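Local coordinates for capsid fiber protein (Bacillus phage phi29, PDB 6QYY) that forms the head fibers of the phage, its N-terminal base, a three-chain assembly, probably seating the fiber on the capsid, at residues F5-K10 / T53-Y58; S11-Y16 / I28-A33; P39-V44 / Y58-W63; Q64-S69 / D82-P87. All blocks are in the same frame, centred on the assembly; numbering follows the deposited sequence.

Interaction 1: F5-K10 / T53-Y58; sequences FTARAK and TQVNMY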
loop_
_atom_site.group_PDB
_atom_site.type_symbol
_atom_site.label_atom_id
_atom_site.label_comp_id
_atom_site.label_asym_id
_atom_site.label_seq_id
_atom_site.Cartn_x
_atom_site.Cartn_y
_atom_site.Cartn_z
ATOM N N PHE A 5 17.252 -3.704 -5.155
ATOM C CA PHE A 5 18.103 -4.722 -4.556
ATOM C C PHE A 5 18.450 -5.763 -5.612
ATOM O O PHE A 5 17.788 -5.881 -6.649
ATOM C CB PHE A 5 17.445 -5.367 -3.323
ATOM C CG PHE A 5 16.248 -6.260 -3.623
ATOM C CD1 PHE A 5 16.409 -7.636 -3.756
ATOM C CD2 PHE A 5 14.964 -5.731 -3.697
ATOM C CE1 PHE A 5 15.317 -8.463 -4.001
ATOM C CE2 PHE A 5 13.864 -6.548 -3.948
ATOM C CZ PHE A 5 14.040 -7.917 -4.105
ATOM N N THR A 6 19.513 -6.511 -5.351
ATOM C CA THR A 6 19.956 -7.525 -6.294
ATOM C C THR A 6 19.388 -8.877 -5.890
ATOM O O THR A 6 19.317 -9.210 -4.702
ATOM C CB THR A 6 21.485 -7.553 -6.363
ATOM O OG1 THR A 6 21.923 -6.324 -6.956
ATOM C CG2 THR A 6 21.988 -8.728 -7.230
ATOM N N ALA A 7 18.940 -9.630 -6.887
ATOM C CA ALA A 7 18.379 -10.949 -6.679
ATOM C C ALA A 7 18.961 -11.878 -7.730
ATOM O O ALA A 7 19.543 -11.438 -8.722
ATOM C CB ALA A 7 16.850 -10.916 -6.766
ATOM N N ARG A 8 18.798 -13.172 -7.505
ATOM C CA ARG A 8 19.170 -14.183 -8.484
ATOM C C ARG A 8 17.901 -14.905 -8.906
ATOM O O ARG A 8 17.071 -15.246 -8.066
ATOM C CB ARG A 8 20.197 -15.174 -7.908
ATOM C CG ARG A 8 20.709 -16.176 -8.925
ATOM C CD ARG A 8 21.847 -17.039 -8.374
ATOM N NE ARG A 8 22.938 -16.273 -7.759
ATOM C CZ ARG A 8 23.986 -15.778 -8.415
ATOM N NH1 ARG A 8 24.096 -15.938 -9.728
ATOM N NH2 ARG A 8 24.926 -15.113 -7.759
ATOM N N ALA A 9 17.737 -15.117 -10.208
ATOM C CA ALA A 9 16.585 -15.861 -10.698
ATOM C C ALA A 9 16.794 -17.342 -10.418
ATOM O O ALA A 9 17.766 -17.935 -10.892
ATOM C CB ALA A 9 16.395 -15.619 -12.193
ATOM N N LYS A 10 15.889 -17.945 -9.657
ATOM C CA LYS A 10 16.012 -19.372 -9.395
ATOM C C LYS A 10 15.391 -20.225 -10.492
ATOM O O LYS A 10 15.678 -21.424 -10.571
ATOM C CB LYS A 10 15.418 -19.704 -8.020
ATOM C CG LYS A 10 14.004 -20.214 -7.989
ATOM C CD LYS A 10 13.760 -20.852 -6.620
ATOM C CE LYS A 10 12.398 -21.521 -6.521
ATOM N NZ LYS A 10 12.280 -22.383 -5.304
ATOM N N THR A 53 20.027 -10.062 -11.224
ATOM C CA THR A 53 19.145 -9.041 -11.756
ATOM C C THR A 53 18.935 -7.991 -10.680
ATOM O O THR A 53 18.989 -8.284 -9.486
ATOM C CB THR A 53 17.794 -9.612 -12.224
ATOM O OG1 THR A 53 17.071 -8.612 -12.960
ATOM C CG2 THR A 53 16.952 -10.078 -11.057
ATOM N N GLN A 54 18.715 -6.765 -11.115
ATOM C CA GLN A 54 18.380 -5.684 -10.199
ATOM C C GLN A 54 16.865 -5.549 -10.174
ATOM O O GLN A 54 16.245 -5.288 -11.213
ATOM C CB GLN A 54 19.048 -4.375 -10.618
ATOM C CG GLN A 54 18.599 -3.185 -9.794
ATOM C CD GLN A 54 19.712 -2.184 -9.546
ATOM O OE1 GLN A 54 20.885 -2.554 -9.427
ATOM N NE2 GLN A 54 19.346 -0.906 -9.461
ATOM N N VAL A 55 16.277 -5.740 -8.998
ATOM C CA VAL A 55 14.829 -5.647 -8.820
ATOM C C VAL A 55 14.508 -4.237 -8.349
ATOM O O VAL A 55 14.926 -3.838 -7.262
ATOM C CB VAL A 55 14.323 -6.676 -7.797
ATOM C CG1 VAL A 55 12.800 -6.550 -7.643
ATOM C CG2 VAL A 55 14.728 -8.098 -8.185
ATOM N N ASN A 56 13.754 -3.484 -9.149
ATOM C CA ASN A 56 13.407 -2.112 -8.798
ATOM C C ASN A 56 11.953 -2.071 -8.348
ATOM O O ASN A 56 11.046 -2.369 -9.130
ATOM C CB ASN A 56 13.633 -1.169 -9.982
ATOM C CG ASN A 56 15.082 -1.167 -10.452
ATOM O OD1 ASN A 56 16.010 -1.115 -9.644
ATOM N ND2 ASN A 56 15.277 -1.245 -11.758
ATOM N N MET A 57 11.726 -1.707 -7.092
ATOM C CA MET A 57 10.374 -1.676 -6.574
ATOM C C MET A 57 9.902 -0.235 -6.419
ATOM O O MET A 57 10.657 0.641 -5.978
ATOM C CB MET A 57 10.248 -2.459 -5.256
ATOM C CG MET A 57 10.486 -3.955 -5.406
ATOM S SD MET A 57 10.607 -4.806 -3.859
ATOM C CE MET A 57 8.868 -4.683 -3.435
ATOM N N TYR A 58 8.655 -0.009 -6.823
ATOM C CA TYR A 58 7.994 1.282 -6.937
ATOM C C TYR A 58 6.764 1.336 -6.039
ATOM O O TYR A 58 6.251 0.294 -5.616
ATOM C CB TYR A 58 7.573 1.523 -8.396
ATOM C CG TYR A 58 8.760 1.839 -9.275
ATOM C CD1 TYR A 58 9.259 3.132 -9.344
ATOM C CD2 TYR A 58 9.409 0.838 -9.999
ATOM C CE1 TYR A 58 10.365 3.442 -10.128
ATOM C CE2 TYR A 58 10.527 1.140 -10.800
ATOM C CZ TYR A 58 10.992 2.446 -10.852
ATOM O OH TYR A 58 12.089 2.785 -11.626
#
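F5 lays its phenyl ring beside V55, and this pair, together with T53, carries most of the contact between the strands. V55 CB sits over one face of the ring, 4.0 Å from the F5 centroid and shifted toward the rim. F5 CG stands between its own backbone N and carbonyl carbon (chi1 70°). The F5 and V55 side chains lie side by side, pointing the same way. M57 comes to the ring differently: its SD meets F5 CE2 at 3.7 Å, in the plane at the edge, a Met-aromatic contact. V55 CG2 touches A7 CB at 3.8 Å. T53 turns its methyl CG2 to A7 O at 3.7 Å. Four backbone bonds tie these residues together: F5 and V55 exchange a pair, with V55 N to F5 O at 2.8 Å, and A7 and T53 exchange another. The side chains of F5, A7, T53 and V55 share one face of the sheet; those of T6 and Q54 lie on the other. Y21 meets the F5 ring edge-to-face, and V99 of a second subunit packs on it. The whole is a strongly twisted antiparallel ladder, the strands 127° apart, where 52-57 is the outermost strand of the mixed sheet within this chain.

Interaction 2: S11-Y16 / I28-A33; sequences SNVMAY and IEISHA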
loop_
_atom_site.group_PDB
_atom_site.type_symbol
_atom_site.label_atom_id
_atom_site.label_comp_id
_atom_site.label_asym_id
_atom_site.label_seq_id
_atom_site.Cartn_x
_atom_site.Cartn_y
_atom_site.Cartn_z
ATOM N N SER A 11 14.576 -19.625 -11.350
ATOM C CA SER A 11 14.086 -20.241 -12.567
ATOM C C SER A 11 13.842 -19.104 -13.543
ATOM O O SER A 11 13.901 -17.932 -13.169
ATOM C CB SER A 11 12.820 -21.055 -12.311
ATOM O OG SER A 11 11.912 -20.299 -11.535
ATOM N N ASN A 12 13.582 -19.443 -14.802
ATOM C CA ASN A 12 13.418 -18.385 -15.791
ATOM C C ASN A 12 12.251 -17.478 -15.413
ATOM O O ASN A 12 11.195 -17.949 -14.982
ATOM C CB ASN A 12 13.210 -18.984 -17.181
ATOM C CG ASN A 12 14.456 -19.681 -17.707
ATOM O OD1 ASN A 12 15.554 -19.113 -17.700
ATOM N ND2 ASN A 12 14.289 -20.906 -18.181
ATOM N N VAL A 13 12.457 -16.170 -15.546
ATOM C CA VAL A 13 11.443 -15.175 -15.214
ATOM C C VAL A 13 11.140 -14.370 -16.470
ATOM O O VAL A 13 12.055 -13.842 -17.120
ATOM C CB VAL A 13 11.895 -14.257 -14.062
ATOM C CG1 VAL A 13 10.983 -13.034 -13.944
ATOM C CG2 VAL A 13 11.935 -15.029 -12.741
ATOM N N MET A 14 9.865 -14.275 -16.814
ATOM C CA MET A 14 9.474 -13.491 -17.972
ATOM C C MET A 14 8.910 -12.149 -17.535
ATOM O O MET A 14 8.419 -11.990 -16.411
ATOM C CB MET A 14 8.471 -14.261 -18.820
ATOM C CG MET A 14 9.148 -15.468 -19.437
ATOM S SD MET A 14 8.252 -16.152 -20.811
ATOM C CE MET A 14 7.016 -17.114 -19.950
ATOM N N ALA A 15 9.027 -11.168 -18.424
ATOM C CA ALA A 15 8.566 -9.829 -18.093
ATOM C C ALA A 15 7.057 -9.827 -17.888
ATOM O O ALA A 15 6.321 -10.600 -18.507
ATOM C CB ALA A 15 8.966 -8.841 -19.193
ATOM N N TYR A 16 6.600 -8.959 -16.983
ATOM C CA TYR A 16 5.180 -8.775 -16.696
ATOM C C TYR A 16 4.555 -10.014 -16.074
ATOM O O TYR A 16 3.364 -10.262 -16.253
ATOM C CB TYR A 16 4.395 -8.347 -17.945
ATOM C CG TYR A 16 5.142 -7.248 -18.653
ATOM C CD1 TYR A 16 5.447 -6.070 -17.972
ATOM C CD2 TYR A 16 5.642 -7.416 -19.946
ATOM C CE1 TYR A 16 6.178 -5.056 -18.568
ATOM C CE2 TYR A 16 6.382 -6.385 -20.567
ATOM C CZ TYR A 16 6.639 -5.216 -19.857
ATOM O OH TYR A 16 7.360 -4.189 -20.414
ATOM N N ILE A 28 18.568 -13.196 -2.146
ATOM C CA ILE A 28 17.157 -13.430 -2.421
ATOM C C ILE A 28 17.043 -14.007 -3.812
ATOM O O ILE A 28 17.701 -13.539 -4.745
ATOM C CB ILE A 28 16.334 -12.133 -2.307
ATOM C CG1 ILE A 28 16.167 -11.722 -0.858
ATOM C CG2 ILE A 28 14.938 -12.323 -2.899
ATOM C CD1 ILE A 28 15.391 -12.735 0.006
ATOM N N GLU A 29 16.226 -15.040 -3.959
ATOM C CA GLU A 29 15.936 -15.578 -5.274
ATOM C C GLU A 29 14.529 -15.166 -5.691
ATOM O O GLU A 29 13.644 -14.990 -4.851
ATOM C CB GLU A 29 16.123 -17.101 -5.294
ATOM C CG GLU A 29 17.573 -17.484 -5.002
ATOM C CD GLU A 29 17.887 -18.953 -5.242
ATOM O OE1 GLU A 29 19.050 -19.269 -5.588
ATOM O OE2 GLU A 29 16.978 -19.793 -5.068
ATOM N N ILE A 30 14.349 -14.937 -6.985
ATOM C CA ILE A 30 13.034 -14.643 -7.533
ATOM C C ILE A 30 12.633 -15.769 -8.473
ATOM O O ILE A 30 13.473 -16.463 -9.063
ATOM C CB ILE A 30 12.995 -13.287 -8.269
ATOM C CG1 ILE A 30 14.007 -13.270 -9.407
ATOM C CG2 ILE A 30 13.223 -12.109 -7.300
ATOM C CD1 ILE A 30 13.835 -12.062 -10.349
ATOM N N SER A 31 11.329 -15.942 -8.612
ATOM C CA SER A 31 10.748 -16.891 -9.550
ATOM C C SER A 31 9.299 -16.476 -9.715
ATOM O O SER A 31 8.788 -15.648 -8.957
ATOM C CB SER A 31 10.876 -18.342 -9.060
ATOM O OG SER A 31 10.334 -18.492 -7.764
ATOM N N HIS A 32 8.643 -17.052 -10.718
ATOM C CA HIS A 32 7.218 -16.817 -10.894
ATOM C C HIS A 32 6.456 -17.224 -9.644
ATOM O O HIS A 32 6.662 -18.316 -9.104
ATOM C CB HIS A 32 6.700 -17.599 -12.101
ATOM C CG HIS A 32 7.196 -17.063 -13.400
ATOM N ND1 HIS A 32 7.276 -17.826 -14.545
ATOM C CD2 HIS A 32 7.659 -15.834 -13.730
ATOM C CE1 HIS A 32 7.763 -17.088 -15.527
ATOM N NE2 HIS A 32 8.000 -15.874 -15.059
ATOM N N ALA A 33 5.571 -16.339 -9.187
ATOM C CA ALA A 33 4.690 -16.664 -8.076
ATOM C C ALA A 33 3.878 -17.910 -8.400
ATOM O O ALA A 33 3.470 -18.128 -9.545
ATOM C CB ALA A 33 3.760 -15.486 -7.776
HETATM O O HOH W 1 10.266 -18.593 -12.506
#
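S11 touches S31 with its hydroxyl: OG lies 3.3 Å from S31 CB, and it also bonds to a water at 2.6 Å from OG. That water links the two segments, donating to N12 O and accepting from H32 N, which lies 2.9 Å from the water oxygen. N12 therefore takes part through its carbonyl, whose O also sits over one face of the H32 imidazole, near the rim, 3.6 Å from CE1; the water lies over the same face. The N12 side chain turns elsewhere, with OD1 bonded to K49 N. V13 gives the apolar share of the contact. Its CG2, anti to the carbonyl carbon, rests 3.9 Å from S31 CA and more loosely against I30 CD1. At M14 the backbone takes over: M14 N donates to H32 NE2 at 3.0 Å, a nearly straight bond (171°) tilted 16° out of the imidazole plane. NE2 is thus an acceptor; one bond holds it, while the water bonds the backbone N of H32. This irregular loop joins strand 3-9 to strand 18-23 and runs past the C-terminal end of strand 28-32; V13 also packs on L19 and bonds through its backbone to V47.

Interaction 3: P39-V44 / Y58-W63; sequences PDYVAV and YPLAAW. With SO4 (sulfate ion), chain G.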
loop_
_atom_site.group_PDB
_atom_site.type_symbol
_atom_site.label_atom_id
_atom_site.label_comp_id
_atom_site.label_asym_id
_atom_site.label_seq_id
_atom_site.Cartn_x
_atom_site.Cartn_y
_atom_site.Cartn_z
ATOM N N PRO A 39 1.227 -12.793 -4.759
ATOM C CA PRO A 39 2.590 -12.498 -5.198
ATOM C C PRO A 39 3.274 -11.522 -4.258
ATOM O O PRO A 39 2.636 -10.768 -3.517
ATOM C CB PRO A 39 2.389 -11.871 -6.583
ATOM C CG PRO A 39 1.046 -11.231 -6.497
ATOM C CD PRO A 39 0.218 -12.178 -5.638
ATOM N N ASP A 40 4.602 -11.553 -4.297
ATOM C CA ASP A 40 5.407 -10.577 -3.568
ATOM C C ASP A 40 5.641 -9.311 -4.385
ATOM O O ASP A 40 5.618 -8.203 -3.835
ATOM C CB ASP A 40 6.746 -11.196 -3.163
ATOM C CG ASP A 40 6.584 -12.349 -2.187
ATOM O OD1 ASP A 40 5.735 -12.241 -1.260
ATOM O OD2 ASP A 40 7.296 -13.370 -2.336
ATOM N N TYR A 41 5.860 -9.450 -5.688
ATOM C CA TYR A 41 6.040 -8.292 -6.555
ATOM C C TYR A 41 5.764 -8.741 -7.990
ATOM O O TYR A 41 5.108 -9.765 -8.208
ATOM C CB TYR A 41 7.433 -7.658 -6.355
ATOM C CG TYR A 41 7.436 -6.184 -6.785
ATOM C CD1 TYR A 41 6.565 -5.270 -6.186
ATOM C CD2 TYR A 41 8.259 -5.729 -7.809
ATOM C CE1 TYR A 41 6.528 -3.931 -6.596
ATOM C CE2 TYR A 41 8.230 -4.392 -8.227
ATOM C CZ TYR A 41 7.359 -3.502 -7.617
ATOM O OH TYR A 41 7.325 -2.177 -8.022
ATOM N N VAL A 42 6.247 -7.968 -8.965
ATOM C CA VAL A 42 5.995 -8.202 -10.381
ATOM C C VAL A 42 7.267 -7.885 -11.161
ATOM O O VAL A 42 8.030 -6.980 -10.809
ATOM C CB VAL A 42 4.796 -7.367 -10.891
ATOM C CG1 VAL A 42 5.071 -5.864 -10.722
ATOM C CG2 VAL A 42 4.459 -7.707 -12.341
ATOM N N ALA A 43 7.518 -8.650 -12.220
ATOM C CA ALA A 43 8.717 -8.445 -13.021
ATOM C C ALA A 43 8.418 -7.445 -14.124
ATOM O O ALA A 43 7.318 -7.409 -14.676
ATOM C CB ALA A 43 9.230 -9.760 -13.637
ATOM N N VAL A 44 9.396 -6.609 -14.438
ATOM C CA VAL A 44 9.289 -5.773 -15.627
ATOM C C VAL A 44 10.351 -6.100 -16.653
ATOM O O VAL A 44 10.451 -5.404 -17.670
ATOM C CB VAL A 44 9.313 -4.273 -15.286
ATOM C CG1 VAL A 44 8.160 -3.944 -14.353
ATOM C CG2 VAL A 44 10.660 -3.904 -14.677
ATOM N N TYR A 58 8.655 -0.009 -6.823
ATOM C CA TYR A 58 7.994 1.282 -6.937
ATOM C C TYR A 58 6.764 1.336 -6.039
ATOM O O TYR A 58 6.251 0.294 -5.616
ATOM C CB TYR A 58 7.573 1.523 -8.396
ATOM C CG TYR A 58 8.760 1.839 -9.275
ATOM C CD1 TYR A 58 9.259 3.132 -9.344
ATOM C CD2 TYR A 58 9.409 0.838 -9.999
ATOM C CE1 TYR A 58 10.365 3.442 -10.128
ATOM C CE2 TYR A 58 10.527 1.140 -10.800
ATOM C CZ TYR A 58 10.992 2.446 -10.852
ATOM O OH TYR A 58 12.089 2.785 -11.626
ATOM N N PRO A 59 6.270 2.538 -5.721
ATOM C CA PRO A 59 5.041 2.651 -4.921
ATOM C C PRO A 59 3.888 1.870 -5.536
ATOM O O PRO A 59 3.768 1.753 -6.757
ATOM C CB PRO A 59 4.761 4.160 -4.912
ATOM C CG PRO A 59 6.136 4.785 -5.030
ATOM C CD PRO A 59 6.891 3.855 -5.974
ATOM N N LEU A 60 3.052 1.312 -4.666
ATOM C CA LEU A 60 2.002 0.384 -5.074
ATOM C C LEU A 60 0.721 1.132 -5.420
ATOM O O LEU A 60 0.155 1.843 -4.578
ATOM C CB LEU A 60 1.724 -0.621 -3.962
ATOM C CG LEU A 60 2.943 -1.393 -3.441
ATOM C CD1 LEU A 60 2.576 -2.110 -2.139
ATOM C CD2 LEU A 60 3.423 -2.385 -4.504
ATOM N N ALA A 61 0.249 0.955 -6.644
ATOM C CA ALA A 61 -1.131 1.296 -6.957
ATOM C C ALA A 61 -1.635 0.301 -7.992
ATOM O O ALA A 61 -2.507 -0.522 -7.695
ATOM C CB ALA A 61 -1.255 2.736 -7.459
ATOM N N ALA A 62 -1.066 0.336 -9.193
ATOM C CA ALA A 62 -1.475 -0.560 -10.267
ATOM C C ALA A 62 -0.269 -1.327 -10.805
ATOM O O ALA A 62 0.864 -0.835 -10.779
ATOM C CB ALA A 62 -2.155 0.216 -11.400
ATOM N N TRP A 63 -0.519 -2.542 -11.280
ATOM C CA TRP A 63 0.505 -3.363 -11.932
ATOM C C TRP A 63 0.055 -3.749 -13.332
ATOM O O TRP A 63 -1.140 -3.884 -13.595
ATOM C CB TRP A 63 0.784 -4.653 -11.169
ATOM C CG TRP A 63 1.631 -4.527 -9.968
ATOM C CD1 TRP A 63 2.418 -3.462 -9.608
ATOM C CD2 TRP A 63 1.792 -5.510 -8.953
ATOM N NE1 TRP A 63 3.056 -3.735 -8.419
ATOM C CE2 TRP A 63 2.680 -4.982 -7.991
ATOM C CE3 TRP A 63 1.254 -6.788 -8.747
ATOM C CZ2 TRP A 63 3.053 -5.697 -6.844
ATOM C CZ3 TRP A 63 1.633 -7.501 -7.610
ATOM C CH2 TRP A 63 2.511 -6.949 -6.671
HETATM S S SO4 G . 12.532 -7.509 -12.466
HETATM O O1 SO4 G . 11.667 -7.451 -11.265
HETATM O O2 SO4 G . 13.623 -6.525 -12.300
HETATM O O3 SO4 G . 13.113 -8.866 -12.613
HETATM O O4 SO4 G . 11.723 -7.177 -13.662
HETATM O O HOH W 2 4.593 -1.197 -7.813
#
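P39, Y41 and V42 pack around the indole of W63 in a buried, mostly aromatic contact that joins 41-42, an outermost strand of the mixed sheet within this chain, to 62-66, an outermost strand of the antiparallel sheet within this chain. V42 comes over the indole face: CG1 stands 3.5 Å from the centroid of the five-membered ring and 1° off its normal, a CH-pi contact centred on the five-membered ring. The two side chains slide past each other in opposite directions. Y41 meets the indole another way. The edge of W63 points at the tyrosine face in an offset edge-to-face pair, planes at 83°, with Y41 CD1 3.6 Å from W63 CZ2. P39 closes in at the rim, its CG in the indole plane and 3.9 Å from W63 CZ3. Y41 CB points away from 58-63; CG is anti to the backbone N (chi1 -157°), and the ring beyond it extends to the other segment. There Y41 OH accepts from Y58 N at 2.8 Å, while L60 CD2 approaches the ring edge. A water bonds both Y41 OH, at 2.9 Å, and W63 NE1, at 3.0 Å from the water oxygen, and so satisfies the buried indole N-H. L117 of a second subunit packs on W63, and L60 meets L60 of that chain. D40 and Y41 both face L19, a classic beta bulge in the pairing of 41-42 with 18-23, beside the Y41-W63 packing between the two sheets.

Interaction 4: Q64-S69 / D82-P87; sequences QVIAGS and DGTAVP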
loop_
_atom_site.group_PDB
_atom_site.type_symbol
_atom_site.label_atom_id
_atom_site.label_comp_id
_atom_site.label_asym_id
_atom_site.label_seq_id
_atom_site.Cartn_x
_atom_site.Cartn_y
_atom_site.Cartn_z
ATOM N N GLN A 64 1.026 -3.954 -14.224
ATOM C CA GLN A 64 0.778 -4.538 -15.536
ATOM C C GLN A 64 1.234 -5.990 -15.510
ATOM O O GLN A 64 2.407 -6.264 -15.229
ATOM C CB GLN A 64 1.528 -3.769 -16.626
ATOM C CG GLN A 64 0.932 -2.445 -16.903
ATOM C CD GLN A 64 1.849 -1.543 -17.707
ATOM O OE1 GLN A 64 3.083 -1.646 -17.670
ATOM N NE2 GLN A 64 1.243 -0.650 -18.429
ATOM N N VAL A 65 0.310 -6.916 -15.800
ATOM C CA VAL A 65 0.576 -8.350 -15.727
ATOM C C VAL A 65 -0.023 -9.057 -16.939
ATOM O O VAL A 65 -1.118 -8.721 -17.398
ATOM C CB VAL A 65 0.009 -8.982 -14.433
ATOM C CG1 VAL A 65 0.461 -10.435 -14.334
ATOM C CG2 VAL A 65 0.471 -8.202 -13.194
ATOM N N ILE A 66 0.683 -10.068 -17.442
ATOM C CA ILE A 66 0.136 -10.892 -18.518
ATOM C C ILE A 66 -1.066 -11.688 -18.009
ATOM O O ILE A 66 -1.005 -12.331 -16.954
ATOM C CB ILE A 66 1.214 -11.837 -19.074
ATOM C CG1 ILE A 66 2.383 -11.028 -19.684
ATOM C CG2 ILE A 66 0.613 -12.745 -20.127
ATOM C CD1 ILE A 66 1.979 -10.224 -20.865
ATOM N N ALA A 67 -2.162 -11.658 -18.772
ATOM C CA ALA A 67 -3.346 -12.451 -18.440
ATOM C C ALA A 67 -3.128 -13.927 -18.757
ATOM O O ALA A 67 -2.741 -14.288 -19.874
ATOM C CB ALA A 67 -4.561 -11.939 -19.212
ATOM N N GLY A 68 -3.410 -14.790 -17.781
ATOM C CA GLY A 68 -3.376 -16.224 -18.033
ATOM C C GLY A 68 -4.626 -16.800 -18.661
ATOM O O GLY A 68 -4.599 -17.948 -19.110
ATOM N N SER A 69 -5.712 -16.033 -18.682
ATOM C CA SER A 69 -6.946 -16.369 -19.382
ATOM C C SER A 69 -7.714 -15.065 -19.575
ATOM O O SER A 69 -7.262 -13.999 -19.154
ATOM C CB SER A 69 -7.760 -17.423 -18.621
ATOM O OG SER A 69 -8.006 -17.019 -17.284
ATOM N N ASP A 82 2.436 -19.948 -14.572
ATOM C CA ASP A 82 3.615 -19.210 -15.053
ATOM C C ASP A 82 3.598 -17.742 -14.632
ATOM O O ASP A 82 4.091 -16.870 -15.361
ATOM C CB ASP A 82 3.744 -19.304 -16.575
ATOM C CG ASP A 82 3.782 -20.741 -17.073
ATOM O OD1 ASP A 82 3.866 -21.653 -16.228
ATOM O OD2 ASP A 82 3.720 -20.956 -18.303
ATOM N N GLY A 83 3.046 -17.444 -13.454
ATOM C CA GLY A 83 3.077 -16.073 -12.965
ATOM C C GLY A 83 2.152 -15.107 -13.671
ATOM O O GLY A 83 2.325 -13.886 -13.551
ATOM N N THR A 84 1.181 -15.617 -14.418
ATOM C CA THR A 84 0.190 -14.760 -15.031
ATOM C C THR A 84 -0.873 -14.399 -14.001
ATOM O O THR A 84 -0.885 -14.907 -12.873
ATOM C CB THR A 84 -0.443 -15.453 -16.242
ATOM O OG1 THR A 84 -1.133 -16.655 -15.832
ATOM C CG2 THR A 84 0.615 -15.816 -17.255
ATOM N N ALA A 85 -1.772 -13.505 -14.395
ATOM C CA ALA A 85 -2.921 -13.134 -13.580
ATOM C C ALA A 85 -4.187 -13.723 -14.184
ATOM O O ALA A 85 -4.373 -13.680 -15.404
ATOM C CB ALA A 85 -3.054 -11.616 -13.481
ATOM N N VAL A 86 -5.054 -14.278 -13.336
ATOM C CA VAL A 86 -6.303 -14.895 -13.812
ATOM C C VAL A 86 -7.437 -14.548 -12.864
ATOM O O VAL A 86 -7.228 -14.234 -11.683
ATOM C CB VAL A 86 -6.184 -16.435 -13.930
ATOM C CG1 VAL A 86 -5.073 -16.825 -14.914
ATOM C CG2 VAL A 86 -5.969 -17.062 -12.552
ATOM N N PRO A 87 -8.676 -14.590 -13.369
ATOM C CA PRO A 87 -9.837 -14.384 -12.494
ATOM C C PRO A 87 -9.948 -15.465 -11.426
ATOM O O PRO A 87 -9.544 -16.615 -11.617
ATOM C CB PRO A 87 -11.027 -14.449 -13.461
ATOM C CG PRO A 87 -10.449 -14.163 -14.808
ATOM C CD PRO A 87 -9.073 -14.746 -14.781
#
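I66 and A85 meet through the backbone, A85 N donating to I66 O at 2.9 Å. The carbonyl of A85 then receives G68 N at 2.8 Å from its O, the donor standing 36° above the carbonyl plane, and A67 CA adds a CA-H...O contact to the same oxygen. Together these bonds make a single bridge, A67 opposite A85, with no ladder extending from it. Strands 62-66 and 85-87 are the two outermost strands, within this chain, of the five-stranded antiparallel sheet, and here the C-terminal end of 62-66, continued to G68, meets the start of 85-87, consistent with a sheet rolled toward a closed barrel. Apolar packing is carried by V65: its CG1, anti to its backbone N (chi1 -173°), reaches A85 CB at 3.8 Å. G68 has no side chain, and T84 and V86 close in on its CA. T84 OG1 comes within 3.2 Å of G68 CA, and V86 CG1 within 3.6 Å of the same atom. T84 OG1 also bonds to K81 O, which fixes the hydroxyl beside the glycine. T84 CB lies 3.3 Å from I66 O. S69 N is buried by the contact and has no partner in the model, while S69 OG rests 3.5 Å from P87 CD, a van der Waals touch.

How the interactions relate
Interactions 1 and 2 share the mixed sheet, where strands 3-9 and 28-32 are neighbours: K10 N lies 2.9 Å from I30 O, a probable hydrogen bond, and the centres are 9 Å apart. Interaction 3 shares Y58 with interaction 1 and brings Y41 OH within 3.4 Å of M57 CA. Strand 62-66 then carries on into interaction 4, and V42 CG2 lies 4.1 Å from V65 CG2. The loop of interaction 2 reaches both: Y16 N lies 2.9 Å from A43 O, and Y16 O is likewise 2.9 Å from I66 N. Interactions 1 and 4 do not touch. A sulfate, probably from the crystallisation liquor, lies about 4 Å from the V55 and I30 side chains, beside A43 and V44, and bonds K45 N.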